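Local coordinates for protein alcohol dehydrogenase (Escherichia coli, PDB 5VM2) that probably acts as a zinc-containing, NAD(H)- or NADP(H)-dependent alcohol dehydrogenase, although its true substrate is not known, at residues His317-Asp320 with Gln326-Glu329; Gly45-Pro50 with Glu330-Lys335; Asp141-Met146 with Val299-Ile304. All blocks are in the same frame, centred on the assembly; numbering follows the deposited sequence.

Contact 1 of 3, residues His317-Asp320 with Gln326-Glu329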
ATOM      1  N   HIS A 317      -2.556  -2.300 -15.578  1.00 49.50           N
ATOM      2  CA  HIS A 317      -3.219  -1.235 -16.322  1.00 52.90           C
ATOM      3  C   HIS A 317      -2.525   0.090 -16.044  1.00 48.32           C
ATOM      4  O   HIS A 317      -2.240   0.415 -14.888  1.00 45.03           O
ATOM      5  CB  HIS A 317      -4.702  -1.133 -15.945  1.00 59.31           C
ATOM      6  CG  HIS A 317      -5.482  -2.383 -16.201  1.00 65.04           C
ATOM      7  ND1 HIS A 317      -5.571  -3.404 -15.281  1.00 65.20           N
ATOM      8  CD2 HIS A 317      -6.212  -2.774 -17.272  1.00 68.62           C
ATOM      9  CE1 HIS A 317      -6.320  -4.374 -15.775  1.00 67.28           C
ATOM     10  NE2 HIS A 317      -6.722  -4.017 -16.980  1.00 69.60           N
ATOM     11  N   ILE A 318      -2.263   0.850 -17.103  1.00 47.48           N
ATOM     12  CA  ILE A 318      -1.711   2.195 -17.003  1.00 47.43           C
ATOM     13  C   ILE A 318      -2.677   3.142 -17.695  1.00 49.14           C
ATOM     14  O   ILE A 318      -2.995   2.958 -18.876  1.00 50.41           O
ATOM     15  CB  ILE A 318      -0.310   2.290 -17.628  1.00 48.40           C
ATOM     16  CG1 ILE A 318       0.669   1.383 -16.883  1.00 47.10           C
ATOM     17  CG2 ILE A 318       0.181   3.732 -17.620  1.00 48.16           C
ATOM     18  CD1 ILE A 318       2.019   1.263 -17.554  1.00 48.26           C
ATOM     19  N   TYR A 319      -3.144   4.152 -16.967  1.00 47.11           N
ATOM     20  CA  TYR A 319      -4.085   5.152 -17.448  1.00 48.41           C
ATOM     21  C   TYR A 319      -3.379   6.485 -17.648  1.00 47.42           C
ATOM     22  O   TYR A 319      -2.479   6.845 -16.882  1.00 45.18           O
ATOM     23  CB  TYR A 319      -5.250   5.334 -16.470  1.00 48.75           C
ATOM     24  CG  TYR A 319      -6.012   4.069 -16.157  1.00 51.41           C
ATOM     25  CD1 TYR A 319      -5.643   3.257 -15.093  1.00 50.87           C
ATOM     26  CD2 TYR A 319      -7.094   3.676 -16.937  1.00 54.89           C
ATOM     27  CE1 TYR A 319      -6.334   2.096 -14.807  1.00 52.86           C
ATOM     28  CE2 TYR A 319      -7.790   2.516 -16.659  1.00 56.78           C
ATOM     29  CZ  TYR A 319      -7.405   1.730 -15.594  1.00 55.71           C
ATOM     30  OH  TYR A 319      -8.095   0.573 -15.314  1.00 58.18           O
ATOM     31  N   ASP A 320      -3.734   7.215 -18.700  1.00 49.26           N
ATOM     32  CA  ASP A 320      -3.283   8.591 -18.827  1.00 50.85           C
ATOM     33  C   ASP A 320      -3.997   9.469 -17.805  1.00 50.73           C
ATOM     34  O   ASP A 320      -5.129   9.194 -17.396  1.00 51.43           O
ATOM     35  CB  ASP A 320      -3.531   9.114 -20.244  1.00 56.58           C
ATOM     36  CG  ASP A 320      -2.460   8.672 -21.227  1.00 60.32           C
ATOM     37  OD1 ASP A 320      -1.313   8.436 -20.790  1.00 60.18           O
ATOM     38  OD2 ASP A 320      -2.761   8.561 -22.436  1.00 63.62           O
ATOM     39  N   GLN A 326     -12.170   7.455 -16.178  1.00 55.59           N
ATOM     40  CA  GLN A 326     -12.231   6.045 -16.545  1.00 58.20           C
ATOM     41  C   GLN A 326     -11.359   5.202 -15.627  1.00 54.39           C
ATOM     42  O   GLN A 326     -11.758   4.105 -15.214  1.00 55.17           O
ATOM     43  CB  GLN A 326     -11.808   5.869 -18.003  1.00 63.11           C
ATOM     44  CG  GLN A 326     -11.220   4.505 -18.319  1.00 65.06           C
ATOM     45  CD  GLN A 326     -10.996   4.300 -19.801  1.00 71.24           C
ATOM     46  OE1 GLN A 326     -10.872   5.261 -20.562  1.00 73.76           O
ATOM     47  NE2 GLN A 326     -10.947   3.042 -20.223  1.00 73.26           N
ATOM     48  N   ALA A 327     -10.169   5.708 -15.283  1.00 51.72           N
ATOM     49  CA  ALA A 327      -9.278   4.998 -14.370  1.00 48.83           C
ATOM     50  C   ALA A 327      -9.991   4.605 -13.084  1.00 48.77           C
ATOM     51  O   ALA A 327      -9.820   3.485 -12.587  1.00 47.31           O
ATOM     52  CB  ALA A 327      -8.053   5.859 -14.056  1.00 45.82           C
ATOM     53  N   PHE A 328     -10.808   5.505 -12.536  1.00 49.60           N
ATOM     54  CA  PHE A 328     -11.489   5.195 -11.285  1.00 51.13           C
ATOM     55  C   PHE A 328     -12.756   4.386 -11.510  1.00 53.33           C
ATOM     56  O   PHE A 328     -13.094   3.535 -10.678  1.00 54.09           O
ATOM     57  CB  PHE A 328     -11.792   6.481 -10.517  1.00 53.58           C
ATOM     58  CG  PHE A 328     -10.643   6.951  -9.674  1.00 54.77           C
ATOM     59  CD1 PHE A 328     -10.361   6.336  -8.463  1.00 54.53           C
ATOM     60  CD2 PHE A 328      -9.823   7.981 -10.105  1.00 55.47           C
ATOM     61  CE1 PHE A 328      -9.294   6.753  -7.687  1.00 52.82           C
ATOM     62  CE2 PHE A 328      -8.754   8.404  -9.332  1.00 54.10           C
ATOM     63  CZ  PHE A 328      -8.490   7.788  -8.121  1.00 52.62           C
ATOM     64  N   GLU A 329     -13.463   4.623 -12.615  1.00 55.69           N
ATOM     65  CA  GLU A 329     -14.611   3.786 -12.944  1.00 59.01           C
ATOM     66  C   GLU A 329     -14.188   2.334 -13.134  1.00 60.29           C
ATOM     67  O   GLU A 329     -14.771   1.422 -12.535  1.00 61.27           O
ATOM     68  CB  GLU A 329     -15.307   4.317 -14.198  1.00 59.23           C
ATOM     69  CG  GLU A 329     -16.012   5.646 -13.989  1.00 58.72           C
ATOM     70  CD  GLU A 329     -16.572   6.226 -15.278  1.00 62.67           C
ATOM     71  OE1 GLU A 329     -16.438   5.581 -16.338  1.00 64.44           O
ATOM     72  OE2 GLU A 329     -17.151   7.331 -15.229  1.00 64.77           O
TER
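Y319 turns one face of its phenol ring to the CA and CB of A327, so that a strand and the helix that follows it meet through an aromatic face and an alanine. The alpha carbon of the alanine sits over the middle of the ring, CA lying 3.6 Å from the centroid and only 12° off the normal, a CH-pi contact. Its methyl group reaches the root of the ring instead, with A327 CB 3.4 Å from Y319 CG. The pair illustrates how a side chain as small as alanine's lets a helix sit close on an aromatic face. The tyrosine sets CG opposite its own carbonyl carbon (chi1 -56°), and with chi2 at 90° the ring presents a face to the helix. Q326 adds a slanting touch, its CG 4.3 Å from Y319 CE2, while its amide NE2 hydrogen-bonds E330. The two segments belong to a beta-alpha-beta unit: strand 315-320 leads into helix 324-333, and the chain returns through the parallel strand 340-344, whose I343 also touches A327. No hydrogen bond joins the segments themselves. The buried ring is therefore held over its face by dispersion and CH-pi attraction, while its hydroxyl hydrogen-bonds the carboxylate of E330, one turn further along the same helix.

Contact 2 of 3, residues Gly45-Pro50 with Glu330-Lys335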
ATOM      1  N   GLY A  45     -12.171   6.343  -1.615  1.00 61.48           N
ATOM      2  CA  GLY A  45     -12.355   7.785  -1.607  1.00 58.47           C
ATOM      3  C   GLY A  45     -13.164   8.267  -2.797  1.00 56.13           C
ATOM      4  O   GLY A  45     -14.035   9.128  -2.660  1.00 58.27           O
ATOM      5  N   PHE A  46     -12.891   7.708  -3.977  1.00 52.23           N
ATOM      6  CA  PHE A  46     -13.648   8.067  -5.172  1.00 51.54           C
ATOM      7  C   PHE A  46     -15.116   7.682  -5.033  1.00 54.88           C
ATOM      8  O   PHE A  46     -16.003   8.414  -5.488  1.00 57.24           O
ATOM      9  CB  PHE A  46     -13.011   7.396  -6.391  1.00 49.85           C
ATOM     10  CG  PHE A  46     -13.893   7.349  -7.608  1.00 51.29           C
ATOM     11  CD1 PHE A  46     -14.010   8.451  -8.440  1.00 52.01           C
ATOM     12  CD2 PHE A  46     -14.575   6.187  -7.941  1.00 52.97           C
ATOM     13  CE1 PHE A  46     -14.809   8.401  -9.571  1.00 53.26           C
ATOM     14  CE2 PHE A  46     -15.376   6.131  -9.068  1.00 54.17           C
ATOM     15  CZ  PHE A  46     -15.494   7.242  -9.884  1.00 54.68           C
ATOM     16  N   GLU A  47     -15.393   6.544  -4.392  1.00 54.64           N
ATOM     17  CA  GLU A  47     -16.764   6.059  -4.283  1.00 57.30           C
ATOM     18  C   GLU A  47     -17.554   6.763  -3.188  1.00 58.90           C
ATOM     19  O   GLU A  47     -18.762   6.972  -3.342  1.00 60.21           O
ATOM     20  CB  GLU A  47     -16.772   4.552  -4.014  1.00 58.78           C
ATOM     21  CG  GLU A  47     -16.299   3.693  -5.171  1.00 58.50           C
ATOM     22  CD  GLU A  47     -16.617   2.226  -4.962  1.00 62.05           C
ATOM     23  OE1 GLU A  47     -17.676   1.769  -5.447  1.00 63.93           O
ATOM     24  OE2 GLU A  47     -15.812   1.533  -4.303  1.00 62.05           O
ATOM     25  N   SER A  48     -16.904   7.130  -2.082  1.00 59.24           N
ATOM     26  CA  SER A  48     -17.612   7.601  -0.901  1.00 63.25           C
ATOM     27  C   SER A  48     -17.202   8.989  -0.431  1.00 64.15           C
ATOM     28  O   SER A  48     -17.891   9.556   0.423  1.00 66.34           O
ATOM     29  CB  SER A  48     -17.413   6.618   0.264  1.00 63.73           C
ATOM     30  OG  SER A  48     -17.793   5.305  -0.099  1.00 64.22           O
ATOM     31  N   GLY A  49     -16.112   9.547  -0.945  1.00 64.55           N
ATOM     32  CA  GLY A  49     -15.512  10.706  -0.332  1.00 69.07           C
ATOM     33  C   GLY A  49     -14.802  10.304   0.944  1.00 73.74           C
ATOM     34  O   GLY A  49     -14.987   9.193   1.454  1.00 74.00           O
ATOM     35  N   PRO A  50     -13.970  11.187   1.487  1.00 78.82           N
ATOM     36  CA  PRO A  50     -13.241  10.841   2.710  1.00 84.08           C
ATOM     37  C   PRO A  50     -14.189  10.694   3.888  1.00 93.99           C
ATOM     38  O   PRO A  50     -15.231  11.349   3.961  1.00 95.88           O
ATOM     39  CB  PRO A  50     -12.283  12.021   2.900  1.00 82.18           C
ATOM     40  CG  PRO A  50     -12.970  13.161   2.232  1.00 81.21           C
ATOM     41  CD  PRO A  50     -13.723  12.577   1.067  1.00 79.06           C
ATOM     42  N   GLU A 330     -13.160   2.102 -13.954  1.00 59.18           N
ATOM     43  CA  GLU A 330     -12.702   0.736 -14.195  1.00 61.27           C
ATOM     44  C   GLU A 330     -12.148   0.099 -12.930  1.00 56.91           C
ATOM     45  O   GLU A 330     -12.297  -1.110 -12.730  1.00 58.25           O
ATOM     46  CB  GLU A 330     -11.651   0.720 -15.303  1.00 62.05           C
ATOM     47  CG  GLU A 330     -12.218   1.040 -16.672  1.00 68.12           C
ATOM     48  CD  GLU A 330     -11.236   0.771 -17.790  1.00 70.16           C
ATOM     49  OE1 GLU A 330     -10.077   0.410 -17.493  1.00 68.00           O
ATOM     50  OE2 GLU A 330     -11.625   0.917 -18.967  1.00 75.06           O
ATOM     51  N   SER A 331     -11.510   0.891 -12.066  1.00 53.52           N
ATOM     52  CA  SER A 331     -11.035   0.368 -10.790  1.00 51.32           C
ATOM     53  C   SER A 331     -12.182  -0.082  -9.898  1.00 54.41           C
ATOM     54  O   SER A 331     -11.960  -0.855  -8.959  1.00 52.90           O
ATOM     55  CB  SER A 331     -10.186   1.419 -10.078  1.00 48.37           C
ATOM     56  OG  SER A 331      -9.040   1.738 -10.852  1.00 48.27           O
ATOM     57  N   VAL A 332     -13.398   0.381 -10.172  1.00 58.37           N
ATOM     58  CA  VAL A 332     -14.582  -0.127  -9.486  1.00 63.90           C
ATOM     59  C   VAL A 332     -15.256  -1.229 -10.292  1.00 69.85           C
ATOM     60  O   VAL A 332     -15.580  -2.295  -9.761  1.00 71.75           O
ATOM     61  CB  VAL A 332     -15.563   1.031  -9.202  1.00 64.13           C
ATOM     62  CG1 VAL A 332     -16.780   0.521  -8.445  1.00 60.82           C
ATOM     63  CG2 VAL A 332     -14.867   2.145  -8.434  1.00 57.80           C
ATOM     64  N   ASN A 333     -15.453  -1.004 -11.593  1.00 74.46           N
ATOM     65  CA  ASN A 333     -16.222  -1.938 -12.410  1.00 84.32           C
ATOM     66  C   ASN A 333     -15.442  -3.219 -12.676  1.00 87.01           C
ATOM     67  O   ASN A 333     -15.959  -4.325 -12.482  1.00 92.25           O
ATOM     68  CB  ASN A 333     -16.621  -1.273 -13.728  1.00 88.56           C
ATOM     69  CG  ASN A 333     -17.220   0.106 -13.527  1.00 90.29           C
ATOM     70  OD1 ASN A 333     -17.807   0.395 -12.486  1.00 91.72           O
ATOM     71  ND2 ASN A 333     -17.067   0.969 -14.526  1.00 90.26           N
ATOM     72  N   ASN A 334     -14.198  -3.091 -13.135  1.00 84.53           N
ATOM     73  CA  ASN A 334     -13.399  -4.262 -13.470  1.00 87.47           C
ATOM     74  C   ASN A 334     -12.352  -4.526 -12.398  1.00 86.61           C
ATOM     75  O   ASN A 334     -11.175  -4.736 -12.706  1.00 83.36           O
ATOM     76  CB  ASN A 334     -12.732  -4.091 -14.837  1.00 87.13           C
ATOM     77  CG  ASN A 334     -12.299  -5.415 -15.442  1.00 90.12           C
ATOM     78  OD1 ASN A 334     -12.731  -6.482 -15.006  1.00 94.18           O
ATOM     79  ND2 ASN A 334     -11.438  -5.351 -16.451  1.00 89.03           N
ATOM     80  N   LYS A 335     -12.775  -4.512 -11.132  1.00 92.06           N
ATOM     81  CA  LYS A 335     -11.908  -4.951 -10.046  1.00 90.28           C
ATOM     82  C   LYS A 335     -11.445  -6.390 -10.236  1.00 90.91           C
ATOM     83  O   LYS A 335     -10.410  -6.780  -9.684  1.00 90.34           O
ATOM     84  CB  LYS A 335     -12.647  -4.803  -8.713  1.00 94.62           C
ATOM     85  CG  LYS A 335     -11.808  -4.280  -7.562  1.00 92.57           C
ATOM     86  CD  LYS A 335     -12.676  -4.025  -6.337  1.00 96.49           C
ATOM     87  CE  LYS A 335     -11.851  -4.020  -5.060  1.00 94.86           C
ATOM     88  NZ  LYS A 335     -11.172  -5.325  -4.837  1.00 95.61           N
TER
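V332 puts both of its methyl groups against helix 41-48, between a buried phenylalanine and an exposed glutamate. Only 111 Å² is buried in all, and no hydrogen bond crosses between the segments. On the packed side CG2 comes to the edge of the F46 ring, near the ring plane and 4.1 Å from CE2. In F46 a chi1 of 163° sets CG opposite the backbone N, which brings the edge of the ring to V332 CG2; the same ring also packs against F328, with the two planes about 25° apart. V43, a turn earlier in helix 41-48, adds a further touch to V332. The contact is an example of distant parts of a chain meeting through a single branched residue: helix 41-48 belongs to the GroES-like part typical of zinc-containing alcohol dehydrogenases, and helix 324-333, 280 residues on, is the crossover of the beta-alpha-beta unit near the C-terminus. On the exposed side E47 approaches V332 from the opposite direction. CG2 is shared with it, lying 3.9 Å from the aliphatic E47 CG, whereas within the two segments CG1 meets only the carboxylate end, which the extended glutamate chain delivers with OE1 3.4 Å from V332 CG1.

Contact 3 of 3, residues Asp141-Met146 with Val299-Ile304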
ATOM      1  N   ASP A 141      19.314   4.277  -9.928  1.00 44.53           N
ATOM      2  CA  ASP A 141      19.303   4.517 -11.367  1.00 48.60           C
ATOM      3  C   ASP A 141      18.526   3.440 -12.118  1.00 49.03           C
ATOM      4  O   ASP A 141      17.908   3.732 -13.148  1.00 50.45           O
ATOM      5  CB  ASP A 141      20.735   4.610 -11.890  1.00 51.25           C
ATOM      6  CG  ASP A 141      21.427   5.892 -11.461  1.00 54.36           C
ATOM      7  OD1 ASP A 141      20.766   6.750 -10.834  1.00 53.84           O
ATOM      8  OD2 ASP A 141      22.631   6.043 -11.749  1.00 57.38           O
ATOM      9  N   ASN A 142      18.528   2.207 -11.619  1.00 47.39           N
ATOM     10  CA  ASN A 142      17.856   1.099 -12.288  1.00 46.96           C
ATOM     11  C   ASN A 142      16.394   0.955 -11.875  1.00 45.20           C
ATOM     12  O   ASN A 142      15.783  -0.081 -12.160  1.00 44.83           O
ATOM     13  CB  ASN A 142      18.611  -0.210 -12.031  1.00 47.20           C
ATOM     14  CG  ASN A 142      18.325  -0.807 -10.657  1.00 45.87           C
ATOM     15  OD1 ASN A 142      17.971  -0.101  -9.709  1.00 48.10           O
ATOM     16  ND2 ASN A 142      18.480  -2.121 -10.550  1.00 44.20           N
ATOM     17  N   MET A 143      15.825   1.964 -11.218  1.00 43.76           N
ATOM     18  CA  MET A 143      14.439   1.943 -10.766  1.00 43.74           C
ATOM     19  C   MET A 143      13.719   3.158 -11.336  1.00 43.74           C
ATOM     20  O   MET A 143      14.066   4.297 -11.005  1.00 44.06           O
ATOM     21  CB  MET A 143      14.362   1.940  -9.237  1.00 44.76           C
ATOM     22  CG  MET A 143      12.956   1.814  -8.699  1.00 47.78           C
ATOM     23  SD  MET A 143      12.895   1.754  -6.897  1.00 50.57           S
ATOM     24  CE  MET A 143      14.053   0.446  -6.573  1.00 47.42           C
ATOM     25  N   ASP A 144      12.723   2.918 -12.187  1.00 43.60           N
ATOM     26  CA  ASP A 144      12.030   4.027 -12.825  1.00 44.65           C
ATOM     27  C   ASP A 144      10.965   4.587 -11.885  1.00 40.83           C
ATOM     28  O   ASP A 144      10.713   4.062 -10.795  1.00 38.33           O
ATOM     29  CB  ASP A 144      11.438   3.598 -14.170  1.00 47.53           C
ATOM     30  CG  ASP A 144      10.489   2.419 -14.054  1.00 49.51           C
ATOM     31  OD1 ASP A 144       9.502   2.511 -13.294  1.00 49.57           O
ATOM     32  OD2 ASP A 144      10.720   1.404 -14.745  1.00 51.88           O
ATOM     33  N   THR A 145      10.323   5.674 -12.314  1.00 40.47           N
ATOM     34  CA  THR A 145       9.389   6.356 -11.429  1.00 42.44           C
ATOM     35  C   THR A 145       8.087   5.587 -11.247  1.00 41.77           C
ATOM     36  O   THR A 145       7.384   5.818 -10.257  1.00 41.83           O
ATOM     37  CB  THR A 145       9.106   7.768 -11.945  1.00 44.42           C
ATOM     38  OG1 THR A 145       8.804   7.714 -13.343  1.00 47.75           O
ATOM     39  CG2 THR A 145      10.321   8.658 -11.725  1.00 44.04           C
ATOM     40  N   MET A 146       7.744   4.681 -12.166  1.00 42.30           N
ATOM     41  CA  MET A 146       6.592   3.819 -11.917  1.00 42.11           C
ATOM     42  C   MET A 146       6.894   2.805 -10.821  1.00 39.69           C
ATOM     43  O   MET A 146       6.035   2.525  -9.979  1.00 38.52           O
ATOM     44  CB  MET A 146       6.155   3.100 -13.189  1.00 44.65           C
ATOM     45  CG  MET A 146       4.858   2.338 -12.989  1.00 45.61           C
ATOM     46  SD  MET A 146       4.384   1.330 -14.391  1.00 50.50           S
ATOM     47  CE  MET A 146       5.623   0.036 -14.307  1.00 52.16           C
ATOM     48  N   VAL A 299      14.664  -0.044   2.952  1.00 31.78           N
ATOM     49  CA  VAL A 299      14.813  -1.484   2.754  1.00 32.74           C
ATOM     50  C   VAL A 299      13.911  -1.979   1.629  1.00 30.95           C
ATOM     51  O   VAL A 299      14.246  -2.950   0.938  1.00 29.72           O
ATOM     52  CB  VAL A 299      14.553  -2.241   4.073  1.00 33.62           C
ATOM     53  CG1 VAL A 299      13.085  -2.169   4.466  1.00 33.85           C
ATOM     54  CG2 VAL A 299      15.002  -3.693   3.946  1.00 33.70           C
ATOM     55  N   THR A 300      12.766  -1.323   1.412  1.00 26.56           N
ATOM     56  CA  THR A 300      11.873  -1.733   0.333  1.00 25.84           C
ATOM     57  C   THR A 300      12.436  -1.311  -1.016  1.00 27.10           C
ATOM     58  O   THR A 300      12.435  -2.093  -1.975  1.00 28.70           O
ATOM     59  CB  THR A 300      10.480  -1.139   0.550  1.00 25.56           C
ATOM     60  OG1 THR A 300       9.994  -1.519   1.845  1.00 27.78           O
ATOM     61  CG2 THR A 300       9.514  -1.622  -0.523  1.00 25.25           C
ATOM     62  N   ILE A 301      12.935  -0.076  -1.101  1.00 29.39           N
ATOM     63  CA  ILE A 301      13.622   0.371  -2.312  1.00 30.12           C
ATOM     64  C   ILE A 301      14.790  -0.559  -2.629  1.00 31.12           C
ATOM     65  O   ILE A 301      14.989  -0.961  -3.782  1.00 33.04           O
ATOM     66  CB  ILE A 301      14.083   1.831  -2.153  1.00 28.92           C
ATOM     67  CG1 ILE A 301      12.874   2.768  -2.108  1.00 29.10           C
ATOM     68  CG2 ILE A 301      15.018   2.226  -3.281  1.00 31.39           C
ATOM     69  CD1 ILE A 301      13.208   4.172  -1.631  1.00 29.93           C
ATOM     70  N   GLU A 302      15.583  -0.903  -1.605  1.00 32.89           N
ATOM     71  CA  GLU A 302      16.661  -1.882  -1.771  1.00 39.06           C
ATOM     72  C   GLU A 302      16.141  -3.169  -2.399  1.00 36.22           C
ATOM     73  O   GLU A 302      16.714  -3.687  -3.362  1.00 36.18           O
ATOM     74  CB  GLU A 302      17.295  -2.221  -0.418  1.00 46.00           C
ATOM     75  CG  GLU A 302      18.237  -1.218   0.199  1.00 55.01           C
ATOM     76  CD  GLU A 302      18.707  -1.684   1.573  1.00 61.61           C
ATOM     77  OE1 GLU A 302      19.029  -2.884   1.716  1.00 64.97           O
ATOM     78  OE2 GLU A 302      18.734  -0.867   2.518  1.00 65.45           O
ATOM     79  N   ALA A 303      15.058  -3.711  -1.835  1.00 32.62           N
ATOM     80  CA  ALA A 303      14.552  -5.005  -2.275  1.00 31.35           C
ATOM     81  C   ALA A 303      14.090  -4.955  -3.724  1.00 30.98           C
ATOM     82  O   ALA A 303      14.348  -5.885  -4.498  1.00 30.75           O
ATOM     83  CB  ALA A 303      13.419  -5.459  -1.357  1.00 29.49           C
ATOM     84  N   ILE A 304      13.417  -3.872  -4.115  1.00 29.47           N
ATOM     85  CA  ILE A 304      12.952  -3.753  -5.491  1.00 29.34           C
ATOM     86  C   ILE A 304      14.134  -3.543  -6.437  1.00 30.50           C
ATOM     87  O   ILE A 304      14.228  -4.182  -7.494  1.00 31.15           O
ATOM     88  CB  ILE A 304      11.914  -2.623  -5.605  1.00 27.69           C
ATOM     89  CG1 ILE A 304      10.655  -2.995  -4.814  1.00 26.25           C
ATOM     90  CG2 ILE A 304      11.585  -2.352  -7.070  1.00 29.81           C
ATOM     91  CD1 ILE A 304       9.780  -1.815  -4.442  1.00 25.71           C
TER
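M143 meets helix 297-305 through its terminal methyl, and the apolar contacts come first. CE lies 3.9 Å from I301 CG2 and 3.8 Å from I304 CG2, inserted between two isoleucines that follow one another a turn apart along the helix. The methionine reaches them because its chain runs straight out, with CG anti to the backbone N (chi1 -176°) and chi2 also extended, before bending at the sulfur (chi3 -52°). It is a good example of how an unbranched, flexible chain can deliver a single methyl between two branched neighbours. Both isoleucines offer the same branch, the CG2 methyl, and the methionine crosses I304 at about a right angle. V151 of helix 145-163 also packs on both isoleucines.

A second kind of contact is between carbon and oxygen: M143 CE approaches the backbone carbonyl I301 O to 3.3 Å, close for a methyl group and an oxygen. The contact ties together parts of the chain 153 residues apart. On one side is the turn that leads from strand 136-138 into helix 145-163; on the other is the short helix 297-305, which comes after strand 286-290, an outer strand of the Rossmann-type parallel sheet.

Polar bonds flank the methionine. D144 is the N-cap of helix 145-163: its OD1 accepts a hydrogen bond from the backbone N of E147, while OD2 forms a salt bridge with K312. N142 gives a direct polar tie to the far side, its OD1 hydrogen-bonding S305 just beyond I304.

Contacts 1 and 2 share helix 324-333 and lie 11 Å apart, centre to centre. The hydrogen bond between Y319 and E330 connects them directly, and F328 CD1 packs 3.5 Å from F46 CB. Contact 3 lies on the opposite side of the chain's centre from contact 2, with nearest atoms about 14 Å apart. Its centre is 23 Å from that of contact 1, yet the two touch through I318 CD1 and M146 SD at 4.0 Å. The bound magnesium ion, held by H65, E66 and E152 at what is probably the catalytic metal position of this family, is about 12 Å from the side chain of I304; the zinc held by C95, C98, C101 and C109 is a separate site.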